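Local coordinates for mandelate racemase/muconate lactonizing enzyme family protein (Bradyrhizobium sp. ORS 278, PDB 3TOY) that belongs to the enolase superfamily, pairing an N-terminal capping domain with a barrel domain that holds a metal ion, at residues K113-L116 with L117-G121. Numbering follows the deposited sequence.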
ATOM      1  N   LYS A 113      21.861  -8.418 -29.378  1.00 32.45           N
ATOM      2  CA  LYS A 113      22.122  -9.689 -30.045  1.00 33.28           C
ATOM      3  C   LYS A 113      21.381 -10.852 -29.382  1.00 32.77           C
ATOM      4  O   LYS A 113      20.893 -11.750 -30.057  1.00 34.22           O
ATOM      5  CB  LYS A 113      23.637  -9.950 -30.070  1.00 36.75           C
ATOM      6  CG  LYS A 113      24.054 -11.333 -30.553  1.00 38.45           C
ATOM      7  CD  LYS A 113      25.558 -11.325 -30.878  1.00 53.51           C
ATOM      8  CE  LYS A 113      26.112 -12.738 -31.074  1.00 54.50           C
ATOM      9  NZ  LYS A 113      25.502 -13.421 -32.252  1.00 64.35           N
ATOM     10  N   PHE A 114      21.287 -10.829 -28.057  1.00 29.34           N
ATOM     11  CA  PHE A 114      20.696 -11.930 -27.326  1.00 29.80           C
ATOM     12  C   PHE A 114      19.334 -11.600 -26.735  1.00 27.62           C
ATOM     13  O   PHE A 114      18.820 -12.350 -25.911  1.00 28.07           O
ATOM     14  CB  PHE A 114      21.626 -12.390 -26.213  1.00 31.57           C
ATOM     15  CG  PHE A 114      22.851 -13.064 -26.716  1.00 30.33           C
ATOM     16  CD1 PHE A 114      22.764 -14.321 -27.316  1.00 37.94           C
ATOM     17  CD2 PHE A 114      24.085 -12.442 -26.623  1.00 29.00           C
ATOM     18  CE1 PHE A 114      23.901 -14.963 -27.795  1.00 45.84           C
ATOM     19  CE2 PHE A 114      25.245 -13.084 -27.108  1.00 36.83           C
ATOM     20  CZ  PHE A 114      25.143 -14.340 -27.699  1.00 34.00           C
ATOM     21  N   ARG A 115      18.726 -10.516 -27.195  1.00 26.16           N
ATOM     22  CA  ARG A 115      17.450 -10.075 -26.588  1.00 26.74           C
ATOM     23  C   ARG A 115      16.376 -11.155 -26.684  1.00 31.69           C
ATOM     24  O   ARG A 115      15.641 -11.405 -25.735  1.00 28.66           O
ATOM     25  CB  ARG A 115      16.948  -8.802 -27.256  1.00 28.26           C
ATOM     26  CG  ARG A 115      15.806  -8.115 -26.490  1.00 26.78           C
ATOM     27  CD  ARG A 115      16.321  -6.979 -25.586  1.00 26.27           C
ATOM     28  NE  ARG A 115      17.314  -7.329 -24.558  1.00 25.77           N
ATOM     29  CZ  ARG A 115      17.046  -7.929 -23.396  1.00 29.81           C
ATOM     30  NH1 ARG A 115      15.814  -8.343 -23.095  1.00 25.81           N
ATOM     31  NH2 ARG A 115      18.017  -8.121 -22.510  1.00 29.81           N
ATOM     32  N   LEU A 116      16.266 -11.810 -27.837  1.00 27.46           N
ATOM     33  CA  LEU A 116      15.231 -12.821 -28.002  1.00 27.22           C
ATOM     34  C   LEU A 116      15.590 -14.155 -27.362  1.00 30.50           C
ATOM     35  O   LEU A 116      14.810 -14.706 -26.579  1.00 29.65           O
ATOM     36  CB  LEU A 116      14.905 -13.011 -29.495  1.00 29.69           C
ATOM     37  CG  LEU A 116      13.807 -12.097 -30.070  1.00 35.46           C
ATOM     38  CD1 LEU A 116      13.953 -10.646 -29.667  1.00 34.11           C
ATOM     39  CD2 LEU A 116      13.743 -12.227 -31.586  1.00 37.57           C
ATOM     40  N   LEU A 117      16.765 -14.701 -27.690  1.00 23.92           N
ATOM     41  CA  LEU A 117      17.162 -15.962 -27.072  1.00 25.36           C
ATOM     42  C   LEU A 117      17.175 -15.849 -25.540  1.00 23.13           C
ATOM     43  O   LEU A 117      16.761 -16.780 -24.852  1.00 26.01           O
ATOM     44  CB  LEU A 117      18.564 -16.393 -27.552  1.00 24.89           C
ATOM     45  CG  LEU A 117      19.186 -17.562 -26.798  1.00 29.61           C
ATOM     46  CD1 LEU A 117      18.431 -18.865 -27.040  1.00 29.08           C
ATOM     47  CD2 LEU A 117      20.656 -17.714 -27.214  1.00 32.43           C
ATOM     48  N   GLY A 118      17.695 -14.725 -25.040  1.00 27.86           N
ATOM     49  CA  GLY A 118      17.859 -14.498 -23.589  1.00 30.21           C
ATOM     50  C   GLY A 118      19.332 -14.495 -23.187  1.00 34.48           C
ATOM     51  O   GLY A 118      20.099 -15.342 -23.651  1.00 31.07           O
ATOM     52  N   TRP A 119      19.758 -13.545 -22.352  1.00 27.52           N
ATOM     53  CA  TRP A 119      21.142 -13.582 -21.877  1.00 25.94           C
ATOM     54  C   TRP A 119      21.326 -13.998 -20.418  1.00 27.62           C
ATOM     55  O   TRP A 119      22.435 -13.967 -19.888  1.00 27.10           O
ATOM     56  CB  TRP A 119      21.910 -12.300 -22.221  1.00 30.40           C
ATOM     57  CG  TRP A 119      21.478 -11.023 -21.513  1.00 22.54           C
ATOM     58  CD1 TRP A 119      20.418 -10.854 -20.633  1.00 29.26           C
ATOM     59  CD2 TRP A 119      22.103  -9.741 -21.639  1.00 24.49           C
ATOM     60  NE1 TRP A 119      20.368  -9.531 -20.218  1.00 25.44           N
ATOM     61  CE2 TRP A 119      21.384  -8.834 -20.821  1.00 24.91           C
ATOM     62  CE3 TRP A 119      23.200  -9.268 -22.374  1.00 31.99           C
ATOM     63  CZ2 TRP A 119      21.734  -7.485 -20.722  1.00 30.88           C
ATOM     64  CZ3 TRP A 119      23.554  -7.936 -22.266  1.00 25.88           C
ATOM     65  CH2 TRP A 119      22.823  -7.057 -21.444  1.00 29.59           C
ATOM     66  N   GLN A 120      20.263 -14.446 -19.764  1.00 27.12           N
ATOM     67  CA  GLN A 120      20.459 -15.104 -18.480  1.00 27.79           C
ATOM     68  C   GLN A 120      21.187 -16.430 -18.697  1.00 27.51           C
ATOM     69  O   GLN A 120      21.046 -17.035 -19.755  1.00 28.77           O
ATOM     70  CB  GLN A 120      19.127 -15.406 -17.785  1.00 26.35           C
ATOM     71  CG  GLN A 120      18.398 -14.178 -17.345  1.00 27.31           C
ATOM     72  CD  GLN A 120      17.662 -13.514 -18.482  1.00 37.65           C
ATOM     73  OE1 GLN A 120      17.005 -14.176 -19.299  1.00 37.40           O
ATOM     74  NE2 GLN A 120      17.784 -12.193 -18.561  1.00 36.53           N
ATOM     75  N   GLY A 121      21.958 -16.862 -17.702  1.00 24.11           N
ATOM     76  CA  GLY A 121      22.576 -18.195 -17.724  1.00 24.20           C
ATOM     77  C   GLY A 121      23.920 -18.149 -18.449  1.00 26.73           C
ATOM     78  O   GLY A 121      24.632 -17.139 -18.404  1.00 23.73           O
TER
HETATM   79  O   HOH W   1      18.508 -13.452 -29.727  1.00 37.93           O
HETATM   80  O   HOH W   2      18.105 -11.445 -22.783  1.00 42.49           O
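Phe114 and Leu117 run alongside each other in the same direction, Leu117 CD2 meeting the edge of the phenyl ring at CD1, 4.0 Å away. Phe114 CB also packs on Trp119 CB (4.0 Å), and CG of Lys113 lies over one ring face toward its rim. Next to this apolar patch, Gly118 N donates to Phe114 O (2.8 Å, 148° at the hydrogen), drawing the chain into a compact bend. Gly118 leaves the bend with a positive phi of 111°, a value that favours glycine. The turn links helix 103-113 to helix 122-142 in the N-terminal capping domain of the enolase superfamily fold, and Gly121 is the N-cap of the second helix. A chi1 of 68° swings the indole of Trp119 back toward Arg115, whose NH2 lies over one indole face, 3.6 Å from NE1. The guanidinium stands perpendicular to the indole, and with CZ 5.2 Å from the centroid of the five-membered ring any cation-pi attraction is weak. Its charge is met instead by Asp111 and by Glu251 of a second subunit. Packing is looser on two flanks of the turn, where water fills in: water 1 bridges Lys113 O and Leu117 N on one, while on the other water 2 accepts from Trp119 N (2.7 Å) and gives Phe114 O a weak second bond. Leu116 points away from the bend and packs against Asn47 of the second subunit.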